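PDB 6SYY: periplasmic cell division protein (SufI) from Aquifex aeolicus, which is a multicopper oxidase, McoA, that holds copper ions and probably couples oxidation of its substrates to the reduction of dioxygen. Local coordinates for residues K78-M82 against F210-L216; I455-Q459 against V493-H497; L49-Y54 against Y196-P202. All coordinates share one frame. Residues are numbered along the deposited sequence.

Interaction 1: residues K78-M82 against F210-L216; sequences KSTDM and FDSSGQL
Residues 78-82 run extended into strand 80-86 and meet a loop, 210-216, that holds a tight turn. Asp-211 to Gly-214 make a type I beta turn: Gly-214 N binds Asp-211 O at 3.3 Å, and Asp-211 N reaches Gln-215 O at 2.9 Å, the pattern of a G1 beta bulge. At the positive phi of Gly-214 (phi/psi 84/10) a CB would be jammed against the preceding carbonyl O, which glycine avoids, and it would run into Lys-78 CB. Asp-211, chi1 p, closes the turn with OD1 taking Gln-215 N at 2.6 Å and OD2 taking Ser-213 OG at 3.1 Å. The CA atoms of Lys-78 and Gly-214 lie 5.5 Å apart, those of Thr-80 and Gln-215 4.9 Å. Thr-80, chi1 m, donates OG1 to Gly-214 O at 2.5 Å, while its CG2 packs 3.7 Å from Leu-216 CG; one small side chain serves polar and apolar neighbours. Gln-215 folds back in an m,m rotamer, so that its amide offers the strand an acceptor: OE1 takes Asp-81 N at 2.8 Å (167°). A water joins Gln-215 OE1, Asp-81 O and Leu-216 N. Lys-78, m,t,t,t, lies stretched along the turn, long enough for NZ to make a weak 3.5 Å bond to Ser-212 O and bind a water, at 2.6 Å, shared with Asp-211 O. Leu-216, m,t, sets CD1 3.7 Å from Met-82 CG. Away from the coppers, this type I turn with a G1 bulge docks on a first-domain strand at a junction between cupredoxin-like domains of a multicopper oxidase.

Interaction 2: residues I455-Q459 against V493-H497; sequences IHGFQ and VDMSH. With CU (copper (II) ion), chain C.
Segment 455-459 carries a ligand of the trinuclear copper cluster, His-456, whose NE2 binds a copper ion, also bound by His-161 and His-508, at 2.1 Å. With His-451 and His-454 it forms the HxxHxH signature of multicopper oxidases, its ND1 held by Asp-129. The packing against 493-497 is made by its neighbours Ile-455, Phe-458 and Gln-459. At Gly-457 (phi/psi 91/-37) a CB would jam against the preceding carbonyl O; glycine lets the chain turn and send Phe-458 toward 493-497. CA atoms of Phe-458 and Met-495 lie 6.6 Å apart, those of Gln-459 and Val-493 6.8 Å. Segment 455-459 leaves strand 451-455, whereas 493-497 lies on strand 488-495, of the other sheet, and runs on into loop, so the side chains meet between two sheets of a cupredoxin domain. Phe-458 (chi1 -43°, chi2 -90°), flat and apolar, fills that space. Met-495 CA sits over the Phe-458 ring, 3.8 Å from its centroid, in a CH-pi contact, and Met-495 SD adds an oblique Met-aromatic contact at 5.2 Å from that centroid. Met-495 centres an inverse gamma turn, which brings Ser-496 O to the ring edge, 3.6 Å from Phe-458 CE1. Branched Val-493, chi1 t, places CG1 3.8 Å from Phe-458 CB and 3.9 Å from CD1 of Ile-455 (p,t). A water joins Asp-494 N (2.7 Å) to Gln-459 O (2.9 Å).

Interaction 3: residues L49-Y54 against Y196-P202; sequences LNIPGY and YGVIDIP
Segment 196-202 curls through a loop into strand 200-208. Passing it, residues 49-54 form an extended, irregular stretch that enters strand 54-56 at Tyr-54. The CA atoms come nearest at Ile-51 and Gly-197, 6.4 Å, with those of Tyr-54 and Tyr-196 8.7 Å apart. Tyr-196 (chi1 t, chi2 80°) points its ring at the first segment and gives its hydroxyl to a very short hydrogen bond, OH to Pro-52 O at 2.4 Å. A tyrosine suits this place because its ring can pack along the way: Ile-51 CG2 lies 4.0 Å from Tyr-196 CZ, and Tyr-54 CD1 lies 4.0 Å from Tyr-196 CE2, the two rings oblique with planes at 66° and centroids 5.8 Å apart. Next comes Gly-197 at phi/psi 77/-11, a positive phi that favours glycine; its CA approaches Ile-51 CG2 to 4.0 Å. Its N binds Asp-200 O at 3.0 Å, closing the bend, while the Asp-200 carboxylate pairs with Arg-251. Ile-201, m,m, then sets CG2 3.7 Å from CD1 of Ile-51, also m,m, and 4.1 Å from CD2 of Leu-49 (t,p). Last, Pro-202 CG rests 3.8 Å from Pro-52 CD, two rigid rings that fill space with little freedom to lose. Asn-234 bridges the two segments, its ND2 bonding Asn-50 O and Pro-202 O. Aliphatic and aromatic surfaces therefore supply most of this interface, in which one very short phenol-to-carbonyl hydrogen bond satisfies Pro-52 O.

Along the chain, interactions 1 and 3 interleave: 49-54, 78-82, 196-202, then 210-216, with interaction 2 following in series. Interactions 1 and 3 are related through strand 200-208, which starts within interaction 3 and leads into the turn of interaction 1; their centres lie 25 Å apart and their nearest atoms about 10 Å. Both join the first two cupredoxin-like domains, away from the coppers. Interaction 2 lies across the chain's centre, its own centre 40 Å from interaction 1 and 30 Å from interaction 3. It packs the interior of the last domain beside a ligand of the copper cluster that this domain shares with the first.

Interaction 1: residues K78-M82 against F210-L216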
ATOM      1  N   LYS A  78     -26.584  -6.714   8.278  1.00 44.14           N
ATOM      2  CA  LYS A  78     -26.521  -7.126   6.886  1.00 30.86           C
ATOM      3  C   LYS A  78     -25.301  -8.010   6.676  1.00 29.83           C
ATOM      4  O   LYS A  78     -24.240  -7.769   7.259  1.00 37.96           O
ATOM      5  CB  LYS A  78     -26.475  -5.904   5.955  1.00 31.70           C
ATOM      6  CG  LYS A  78     -27.695  -4.996   6.091  1.00 46.71           C
ATOM      7  CD  LYS A  78     -27.562  -3.721   5.273  1.00 56.15           C
ATOM      8  CE  LYS A  78     -28.809  -2.855   5.401  1.00 68.07           C
ATOM      9  NZ  LYS A  78     -28.706  -1.591   4.618  1.00 71.11           N
ATOM     10  N   SER A  79     -25.460  -9.043   5.852  1.00 41.62           N
ATOM     11  CA  SER A  79     -24.383  -9.971   5.538  1.00 41.87           C
ATOM     12  C   SER A  79     -23.857  -9.651   4.146  1.00 41.93           C
ATOM     13  O   SER A  79     -24.604  -9.715   3.164  1.00 57.67           O
ATOM     14  CB  SER A  79     -24.860 -11.420   5.617  1.00 34.79           C
ATOM     15  OG  SER A  79     -25.808 -11.696   4.605  1.00102.90           O
ATOM     16  N   THR A  80     -22.580  -9.299   4.067  1.00 31.50           N
ATOM     17  CA  THR A  80     -21.944  -8.919   2.815  1.00 28.84           C
ATOM     18  C   THR A  80     -21.058 -10.061   2.350  1.00 35.14           C
ATOM     19  O   THR A  80     -20.149 -10.478   3.075  1.00 25.57           O
ATOM     20  CB  THR A  80     -21.123  -7.642   2.982  1.00 24.76           C
ATOM     21  OG1 THR A  80     -21.966  -6.600   3.490  1.00 25.36           O
ATOM     22  CG2 THR A  80     -20.531  -7.215   1.643  1.00 25.15           C
ATOM     23  N   ASP A  81     -21.329 -10.567   1.150  1.00 26.24           N
ATOM     24  CA  ASP A  81     -20.494 -11.605   0.567  1.00 32.28           C
ATOM     25  C   ASP A  81     -19.140 -11.008   0.216  1.00 24.07           C
ATOM     26  O   ASP A  81     -19.059 -10.067  -0.579  1.00 31.38           O
ATOM     27  CB  ASP A  81     -21.163 -12.197  -0.673  1.00 42.76           C
ATOM     28  CG  ASP A  81     -22.397 -13.021  -0.338  1.00 43.63           C
ATOM     29  OD1 ASP A  81     -22.752 -13.113   0.855  1.00 59.45           O
ATOM     30  OD2 ASP A  81     -23.014 -13.579  -1.271  1.00 69.35           O
ATOM     31  N   MET A  82     -18.078 -11.543   0.816  1.00 27.51           N
ATOM     32  CA  MET A  82     -16.744 -10.998   0.618  1.00 22.15           C
ATOM     33  C   MET A  82     -15.712 -12.119   0.614  1.00 31.68           C
ATOM     34  O   MET A  82     -15.962 -13.235   1.081  1.00 31.71           O
ATOM     35  CB  MET A  82     -16.386  -9.973   1.700  1.00 23.01           C
ATOM     36  CG  MET A  82     -17.168  -8.679   1.613  1.00 28.95           C
ATOM     37  SD  MET A  82     -16.580  -7.472   2.806  1.00 38.83           S
ATOM     38  CE  MET A  82     -14.932  -7.169   2.178  1.00 43.55           C
ATOM     39  N   PHE A 210     -22.326  -0.094  -1.622  1.00 35.17           N
ATOM     40  CA  PHE A 210     -23.241  -1.137  -1.177  1.00 26.73           C
ATOM     41  C   PHE A 210     -24.618  -0.922  -1.786  1.00 33.85           C
ATOM     42  O   PHE A 210     -25.082   0.217  -1.903  1.00 55.16           O
ATOM     43  CB  PHE A 210     -23.372  -1.149   0.347  1.00 26.70           C
ATOM     44  CG  PHE A 210     -22.083  -1.381   1.067  1.00 34.20           C
ATOM     45  CD1 PHE A 210     -21.731  -2.654   1.482  1.00 32.00           C
ATOM     46  CD2 PHE A 210     -21.223  -0.327   1.336  1.00 32.25           C
ATOM     47  CE1 PHE A 210     -20.547  -2.876   2.151  1.00 35.47           C
ATOM     48  CE2 PHE A 210     -20.033  -0.542   2.001  1.00 24.21           C
ATOM     49  CZ  PHE A 210     -19.696  -1.822   2.412  1.00 26.12           C
ATOM     50  N   ASP A 211     -25.280  -2.017  -2.156  1.00 28.55           N
ATOM     51  CA  ASP A 211     -26.662  -1.944  -2.613  1.00 29.80           C
ATOM     52  C   ASP A 211     -27.592  -1.948  -1.396  1.00 33.96           C
ATOM     53  O   ASP A 211     -27.150  -1.861  -0.247  1.00 35.40           O
ATOM     54  CB  ASP A 211     -26.969  -3.077  -3.591  1.00 35.38           C
ATOM     55  CG  ASP A 211     -26.924  -4.453  -2.940  1.00 44.07           C
ATOM     56  OD1 ASP A 211     -26.397  -4.574  -1.815  1.00 80.14           O
ATOM     57  OD2 ASP A 211     -27.419  -5.419  -3.558  1.00 56.50           O
ATOM     58  N   SER A 212     -28.900  -2.061  -1.639  1.00 37.49           N
ATOM     59  CA  SER A 212     -29.868  -1.995  -0.547  1.00 39.85           C
ATOM     60  C   SER A 212     -29.686  -3.136   0.445  1.00 60.25           C
ATOM     61  O   SER A 212     -29.906  -2.952   1.649  1.00 56.22           O
ATOM     62  CB  SER A 212     -31.291  -2.011  -1.108  1.00 45.59           C
ATOM     63  OG  SER A 212     -31.498  -0.953  -2.026  1.00 63.82           O
ATOM     64  N   SER A 213     -29.279  -4.309  -0.030  1.00 53.02           N
ATOM     65  CA  SER A 213     -29.187  -5.507   0.792  1.00 34.77           C
ATOM     66  C   SER A 213     -27.827  -5.676   1.461  1.00 32.18           C
ATOM     67  O   SER A 213     -27.583  -6.717   2.079  1.00 45.76           O
ATOM     68  CB  SER A 213     -29.493  -6.741  -0.057  1.00 32.80           C
ATOM     69  OG  SER A 213     -28.505  -6.919  -1.058  1.00 66.14           O
ATOM     70  N   GLY A 214     -26.937  -4.695   1.345  1.00 44.44           N
ATOM     71  CA  GLY A 214     -25.625  -4.805   1.950  1.00 28.81           C
ATOM     72  C   GLY A 214     -24.586  -5.544   1.134  1.00 28.10           C
ATOM     73  O   GLY A 214     -23.506  -5.838   1.658  1.00 51.43           O
ATOM     74  N   GLN A 215     -24.873  -5.860  -0.124  1.00 35.02           N
ATOM     75  CA  GLN A 215     -23.894  -6.497  -0.988  1.00 43.70           C
ATOM     76  C   GLN A 215     -23.060  -5.444  -1.706  1.00 27.09           C
ATOM     77  O   GLN A 215     -23.517  -4.326  -1.965  1.00 29.35           O
ATOM     78  CB  GLN A 215     -24.577  -7.418  -2.004  1.00 29.54           C
ATOM     79  CG  GLN A 215     -25.352  -8.568  -1.371  1.00 29.51           C
ATOM     80  CD  GLN A 215     -24.500  -9.418  -0.435  1.00 42.26           C
ATOM     81  OE1 GLN A 215     -23.282  -9.523  -0.596  1.00 27.98           O
ATOM     82  NE2 GLN A 215     -25.145 -10.028   0.552  1.00 68.71           N
ATOM     83  N   LEU A 216     -21.819  -5.810  -2.016  1.00 37.05           N
ATOM     84  CA  LEU A 216     -20.908  -4.880  -2.667  1.00 25.54           C
ATOM     85  C   LEU A 216     -21.268  -4.711  -4.134  1.00 27.60           C
ATOM     86  O   LEU A 216     -21.721  -5.649  -4.797  1.00 39.53           O
ATOM     87  CB  LEU A 216     -19.464  -5.362  -2.536  1.00 24.62           C
ATOM     88  CG  LEU A 216     -18.898  -5.315  -1.115  1.00 26.40           C
ATOM     89  CD1 LEU A 216     -17.599  -6.096  -1.028  1.00 33.19           C
ATOM     90  CD2 LEU A 216     -18.690  -3.875  -0.670  1.00 42.92           C
TER
HETATM   91  O   HOH W   1     -27.067  -1.287   2.587  1.00 37.57           O
HETATM   92  O   HOH W   2     -21.005  -8.625  -1.629  1.00 23.53           O

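Interaction 2: residues I455-Q459 against V493-H497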
ATOM      1  N   ILE A 455       6.853  -0.211  -8.650  1.00 24.01           N
ATOM      2  CA  ILE A 455       7.781  -1.224  -9.137  1.00 39.42           C
ATOM      3  C   ILE A 455       7.921  -2.290  -8.063  1.00 37.29           C
ATOM      4  O   ILE A 455       7.906  -1.986  -6.863  1.00 34.61           O
ATOM      5  CB  ILE A 455       9.164  -0.647  -9.510  1.00 37.73           C
ATOM      6  CG1 ILE A 455       9.817   0.034  -8.307  1.00 54.14           C
ATOM      7  CG2 ILE A 455       9.056   0.318 -10.675  1.00 30.99           C
ATOM      8  CD1 ILE A 455      11.246   0.454  -8.557  1.00 60.72           C
ATOM      9  N   HIS A 456       8.029  -3.540  -8.493  1.00 26.20           N
ATOM     10  CA  HIS A 456       8.341  -4.636  -7.594  1.00 26.74           C
ATOM     11  C   HIS A 456       9.855  -4.779  -7.460  1.00 30.75           C
ATOM     12  O   HIS A 456      10.626  -4.240  -8.256  1.00 28.61           O
ATOM     13  CB  HIS A 456       7.732  -5.947  -8.104  1.00 25.41           C
ATOM     14  CG  HIS A 456       6.233  -5.952  -8.128  1.00 42.54           C
ATOM     15  ND1 HIS A 456       5.496  -7.117  -8.145  1.00 39.23           N
ATOM     16  CD2 HIS A 456       5.334  -4.940  -8.146  1.00 50.34           C
ATOM     17  CE1 HIS A 456       4.208  -6.822  -8.169  1.00 41.86           C
ATOM     18  NE2 HIS A 456       4.083  -5.507  -8.170  1.00 34.12           N
ATOM     19  N   GLY A 457      10.274  -5.511  -6.436  1.00 29.90           N
ATOM     20  CA  GLY A 457      11.668  -5.893  -6.277  1.00 26.12           C
ATOM     21  C   GLY A 457      12.553  -4.971  -5.465  1.00 33.57           C
ATOM     22  O   GLY A 457      13.435  -5.445  -4.745  1.00 29.54           O
ATOM     23  N   PHE A 458      12.351  -3.657  -5.575  1.00 36.58           N
ATOM     24  CA  PHE A 458      13.208  -2.702  -4.886  1.00 25.44           C
ATOM     25  C   PHE A 458      12.405  -1.480  -4.474  1.00 26.74           C
ATOM     26  O   PHE A 458      11.426  -1.108  -5.127  1.00 33.88           O
ATOM     27  CB  PHE A 458      14.385  -2.248  -5.760  1.00 26.90           C
ATOM     28  CG  PHE A 458      15.047  -3.362  -6.512  1.00 45.81           C
ATOM     29  CD1 PHE A 458      16.101  -4.062  -5.951  1.00 22.81           C
ATOM     30  CD2 PHE A 458      14.609  -3.716  -7.779  1.00 40.03           C
ATOM     31  CE1 PHE A 458      16.709  -5.096  -6.640  1.00 48.23           C
ATOM     32  CE2 PHE A 458      15.211  -4.749  -8.473  1.00 42.45           C
ATOM     33  CZ  PHE A 458      16.264  -5.438  -7.903  1.00 26.41           C
ATOM     34  N   GLN A 459      12.833  -0.855  -3.386  1.00 19.69           N
ATOM     35  CA  GLN A 459      12.358   0.482  -3.092  1.00 22.88           C
ATOM     36  C   GLN A 459      13.205   1.503  -3.852  1.00 31.20           C
ATOM     37  O   GLN A 459      14.266   1.188  -4.396  1.00 37.11           O
ATOM     38  CB  GLN A 459      12.392   0.750  -1.589  1.00 25.09           C
ATOM     39  CG  GLN A 459      11.374  -0.050  -0.794  1.00 27.86           C
ATOM     40  CD  GLN A 459      11.864  -1.443  -0.447  1.00 22.55           C
ATOM     41  OE1 GLN A 459      13.055  -1.738  -0.547  1.00 38.53           O
ATOM     42  NE2 GLN A 459      10.946  -2.304  -0.030  1.00 37.39           N
ATOM     43  N   VAL A 493      16.717   4.076  -8.346  1.00 26.72           N
ATOM     44  CA  VAL A 493      16.591   2.690  -7.906  1.00 26.05           C
ATOM     45  C   VAL A 493      17.977   2.059  -7.890  1.00 39.90           C
ATOM     46  O   VAL A 493      18.665   2.034  -8.919  1.00 32.67           O
ATOM     47  CB  VAL A 493      15.649   1.877  -8.809  1.00 30.75           C
ATOM     48  CG1 VAL A 493      15.113   0.662  -8.056  1.00 27.78           C
ATOM     49  CG2 VAL A 493      14.515   2.745  -9.329  1.00 23.21           C
ATOM     50  N   ASP A 494      18.382   1.551  -6.729  1.00 36.50           N
ATOM     51  CA  ASP A 494      19.580   0.720  -6.623  1.00 34.03           C
ATOM     52  C   ASP A 494      19.129  -0.725  -6.777  1.00 25.30           C
ATOM     53  O   ASP A 494      18.594  -1.327  -5.841  1.00 32.76           O
ATOM     54  CB  ASP A 494      20.297   0.951  -5.298  1.00 25.54           C
ATOM     55  CG  ASP A 494      21.550   0.094  -5.147  1.00 36.99           C
ATOM     56  OD1 ASP A 494      21.889  -0.663  -6.086  1.00 40.07           O
ATOM     57  OD2 ASP A 494      22.200   0.178  -4.086  1.00 78.00           O
ATOM     58  N   MET A 495      19.349  -1.288  -7.961  1.00 36.12           N
ATOM     59  CA  MET A 495      18.844  -2.621  -8.283  1.00 34.79           C
ATOM     60  C   MET A 495      19.878  -3.692  -7.927  1.00 30.51           C
ATOM     61  O   MET A 495      20.405  -4.414  -8.775  1.00 37.80           O
ATOM     62  CB  MET A 495      18.438  -2.686  -9.751  1.00 23.28           C
ATOM     63  CG  MET A 495      17.287  -1.748 -10.097  1.00 31.91           C
ATOM     64  SD  MET A 495      16.613  -1.996 -11.753  1.00 36.81           S
ATOM     65  CE  MET A 495      15.197  -0.901 -11.697  1.00 29.25           C
ATOM     66  N   SER A 496      20.155  -3.783  -6.629  1.00 28.11           N
ATOM     67  CA  SER A 496      21.072  -4.767  -6.074  1.00 36.09           C
ATOM     68  C   SER A 496      20.274  -5.823  -5.315  1.00 25.33           C
ATOM     69  O   SER A 496      19.473  -5.486  -4.436  1.00 38.02           O
ATOM     70  CB  SER A 496      22.093  -4.087  -5.157  1.00 26.58           C
ATOM     71  OG  SER A 496      23.145  -4.967  -4.803  1.00 82.30           O
ATOM     72  N   HIS A 497      20.479  -7.093  -5.661  1.00 38.29           N
ATOM     73  CA  HIS A 497      19.746  -8.189  -5.040  1.00 33.40           C
ATOM     74  C   HIS A 497      20.699  -9.327  -4.701  1.00 33.98           C
ATOM     75  O   HIS A 497      21.691  -9.546  -5.406  1.00 37.12           O
ATOM     76  CB  HIS A 497      18.618  -8.709  -5.948  1.00 40.33           C
ATOM     77  CG  HIS A 497      19.100  -9.402  -7.186  1.00 29.76           C
ATOM     78  ND1 HIS A 497      19.532 -10.712  -7.188  1.00 33.11           N
ATOM     79  CD2 HIS A 497      19.209  -8.969  -8.464  1.00 25.82           C
ATOM     80  CE1 HIS A 497      19.889 -11.054  -8.413  1.00 35.79           C
ATOM     81  NE2 HIS A 497      19.703 -10.015  -9.207  1.00 36.22           N
TER
HETATM   82 CU    CU C 702       2.046  -5.244  -8.089  0.60 34.80          CU
HETATM   83  O   HOH W   3      17.131   1.219  -4.382  1.00 34.80           O

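Interaction 3: residues L49-Y54 against Y196-P202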
ATOM      1  N   LEU A  49     -14.242   1.892  15.555  1.00 27.56           N
ATOM      2  CA  LEU A  49     -13.267   1.448  14.567  1.00 28.00           C
ATOM      3  C   LEU A  49     -12.830   0.018  14.849  1.00 26.42           C
ATOM      4  O   LEU A  49     -12.371  -0.298  15.951  1.00 33.69           O
ATOM      5  CB  LEU A  49     -12.051   2.373  14.563  1.00 29.20           C
ATOM      6  CG  LEU A  49     -10.927   1.873  13.653  1.00 26.53           C
ATOM      7  CD1 LEU A  49     -11.324   2.024  12.200  1.00 22.90           C
ATOM      8  CD2 LEU A  49      -9.618   2.584  13.933  1.00 23.46           C
ATOM      9  N   ASN A  50     -12.978  -0.845  13.853  1.00 26.04           N
ATOM     10  CA  ASN A  50     -12.479  -2.204  13.967  1.00 27.52           C
ATOM     11  C   ASN A  50     -10.958  -2.195  13.928  1.00 23.44           C
ATOM     12  O   ASN A  50     -10.353  -1.518  13.092  1.00 28.19           O
ATOM     13  CB  ASN A  50     -13.045  -3.068  12.838  1.00 31.79           C
ATOM     14  CG  ASN A  50     -12.395  -4.435  12.765  1.00 77.17           C
ATOM     15  OD1 ASN A  50     -12.496  -5.232  13.698  1.00 54.31           O
ATOM     16  ND2 ASN A  50     -11.734  -4.720  11.644  1.00 49.14           N
ATOM     17  N   ILE A  51     -10.338  -2.916  14.852  1.00 30.12           N
ATOM     18  CA  ILE A  51      -8.894  -3.128  14.866  1.00 31.45           C
ATOM     19  C   ILE A  51      -8.643  -4.566  14.435  1.00 26.04           C
ATOM     20  O   ILE A  51      -9.096  -5.495  15.116  1.00 31.93           O
ATOM     21  CB  ILE A  51      -8.281  -2.860  16.251  1.00 41.15           C
ATOM     22  CG1 ILE A  51      -8.468  -1.396  16.659  1.00 27.39           C
ATOM     23  CG2 ILE A  51      -6.803  -3.234  16.254  1.00 31.62           C
ATOM     24  CD1 ILE A  51      -7.877  -0.415  15.681  1.00 31.69           C
ATOM     25  N   PRO A  52      -7.949  -4.803  13.323  1.00 35.52           N
ATOM     26  CA  PRO A  52      -7.762  -6.180  12.857  1.00 42.66           C
ATOM     27  C   PRO A  52      -6.987  -7.004  13.871  1.00 45.04           C
ATOM     28  O   PRO A  52      -6.225  -6.476  14.685  1.00 32.69           O
ATOM     29  CB  PRO A  52      -6.968  -6.014  11.553  1.00 26.11           C
ATOM     30  CG  PRO A  52      -7.179  -4.592  11.144  1.00 32.73           C
ATOM     31  CD  PRO A  52      -7.326  -3.823  12.421  1.00 39.83           C
ATOM     32  N   GLY A  53      -7.208  -8.312  13.831  1.00 28.69           N
ATOM     33  CA  GLY A  53      -6.364  -9.217  14.577  1.00 23.77           C
ATOM     34  C   GLY A  53      -4.949  -9.203  14.037  1.00 30.37           C
ATOM     35  O   GLY A  53      -4.658  -8.680  12.961  1.00 27.20           O
ATOM     36  N   TYR A  54      -4.033  -9.767  14.814  1.00 29.03           N
ATOM     37  CA  TYR A  54      -2.647  -9.841  14.388  1.00 27.01           C
ATOM     38  C   TYR A  54      -2.172 -11.285  14.427  1.00 34.70           C
ATOM     39  O   TYR A  54      -2.705 -12.124  15.159  1.00 33.88           O
ATOM     40  CB  TYR A  54      -1.740  -8.955  15.250  1.00 23.41           C
ATOM     41  CG  TYR A  54      -1.595  -9.395  16.688  1.00 28.21           C
ATOM     42  CD1 TYR A  54      -2.537  -9.033  17.644  1.00 46.64           C
ATOM     43  CD2 TYR A  54      -0.502 -10.150  17.095  1.00 26.57           C
ATOM     44  CE1 TYR A  54      -2.401  -9.423  18.960  1.00 41.69           C
ATOM     45  CE2 TYR A  54      -0.359 -10.545  18.405  1.00 30.12           C
ATOM     46  CZ  TYR A  54      -1.310 -10.179  19.335  1.00 48.81           C
ATOM     47  OH  TYR A  54      -1.168 -10.571  20.645  1.00 52.22           O
ATOM     48  N   TYR A 196       0.630  -2.308  19.499  1.00 21.80           N
ATOM     49  CA  TYR A 196      -0.376  -2.539  18.472  1.00 25.95           C
ATOM     50  C   TYR A 196      -1.767  -2.594  19.091  1.00 21.59           C
ATOM     51  O   TYR A 196      -1.973  -3.203  20.143  1.00 26.01           O
ATOM     52  CB  TYR A 196      -0.092  -3.837  17.710  1.00 28.81           C
ATOM     53  CG  TYR A 196      -1.210  -4.180  16.756  1.00 27.79           C
ATOM     54  CD1 TYR A 196      -1.306  -3.554  15.523  1.00 24.74           C
ATOM     55  CD2 TYR A 196      -2.192  -5.101  17.104  1.00 22.62           C
ATOM     56  CE1 TYR A 196      -2.337  -3.840  14.656  1.00 33.03           C
ATOM     57  CE2 TYR A 196      -3.231  -5.394  16.243  1.00 30.38           C
ATOM     58  CZ  TYR A 196      -3.296  -4.761  15.019  1.00 27.24           C
ATOM     59  OH  TYR A 196      -4.322  -5.045  14.150  1.00 29.45           O
ATOM     60  N   GLY A 197      -2.726  -1.945  18.435  1.00 42.83           N
ATOM     61  CA  GLY A 197      -4.086  -1.889  18.924  1.00 23.30           C
ATOM     62  C   GLY A 197      -4.333  -0.931  20.070  1.00 31.32           C
ATOM     63  O   GLY A 197      -5.500  -0.677  20.399  1.00 42.72           O
ATOM     64  N   VAL A 198      -3.290  -0.386  20.691  1.00 37.44           N
ATOM     65  CA  VAL A 198      -3.469   0.581  21.767  1.00 40.33           C
ATOM     66  C   VAL A 198      -3.218   1.982  21.220  1.00 47.57           C
ATOM     67  O   VAL A 198      -4.159   2.767  21.044  1.00 38.14           O
ATOM     68  CB  VAL A 198      -2.549   0.269  22.962  1.00 38.39           C
ATOM     69  CG1 VAL A 198      -2.761   1.283  24.081  1.00 35.06           C
ATOM     70  CG2 VAL A 198      -2.804  -1.134  23.460  1.00 26.40           C
ATOM     71  N   ILE A 199      -1.956   2.309  20.948  1.00 33.03           N
ATOM     72  CA  ILE A 199      -1.602   3.578  20.322  1.00 40.77           C
ATOM     73  C   ILE A 199      -0.858   3.397  19.008  1.00 33.72           C
ATOM     74  O   ILE A 199      -0.430   4.392  18.412  1.00 28.33           O
ATOM     75  CB  ILE A 199      -0.791   4.480  21.276  1.00 31.33           C
ATOM     76  CG1 ILE A 199       0.541   3.825  21.644  1.00 44.54           C
ATOM     77  CG2 ILE A 199      -1.608   4.806  22.535  1.00 28.20           C
ATOM     78  CD1 ILE A 199       1.433   4.705  22.505  1.00 51.04           C
ATOM     79  N   ASP A 200      -0.689   2.158  18.537  1.00 31.58           N
ATOM     80  CA  ASP A 200      -0.139   1.859  17.215  1.00 23.89           C
ATOM     81  C   ASP A 200      -1.280   1.243  16.407  1.00 20.35           C
ATOM     82  O   ASP A 200      -1.547   0.042  16.510  1.00 29.30           O
ATOM     83  CB  ASP A 200       1.066   0.925  17.323  1.00 27.41           C
ATOM     84  CG  ASP A 200       1.863   0.828  16.024  1.00 56.61           C
ATOM     85  OD1 ASP A 200       1.373   1.303  14.979  1.00 30.59           O
ATOM     86  OD2 ASP A 200       2.986   0.278  16.046  1.00 44.85           O
ATOM     87  N   ILE A 201      -1.950   2.064  15.606  1.00 20.88           N
ATOM     88  CA  ILE A 201      -3.254   1.745  15.042  1.00 24.54           C
ATOM     89  C   ILE A 201      -3.157   1.680  13.521  1.00 31.50           C
ATOM     90  O   ILE A 201      -2.746   2.656  12.885  1.00 23.00           O
ATOM     91  CB  ILE A 201      -4.316   2.775  15.460  1.00 22.35           C
ATOM     92  CG1 ILE A 201      -4.359   2.923  16.987  1.00 20.71           C
ATOM     93  CG2 ILE A 201      -5.674   2.409  14.875  1.00 26.26           C
ATOM     94  CD1 ILE A 201      -4.736   1.668  17.724  1.00 21.00           C
ATOM     95  N   PRO A 202      -3.542   0.572  12.889  1.00 29.54           N
ATOM     96  CA  PRO A 202      -3.642   0.556  11.426  1.00 19.03           C
ATOM     97  C   PRO A 202      -4.892   1.282  10.965  1.00 19.06           C
ATOM     98  O   PRO A 202      -5.950   1.199  11.591  1.00 36.39           O
ATOM     99  CB  PRO A 202      -3.717  -0.940  11.092  1.00 19.00           C
ATOM    100  CG  PRO A 202      -4.340  -1.552  12.297  1.00 34.36           C
ATOM    101  CD  PRO A 202      -3.871  -0.738  13.481  1.00 28.41           C
TER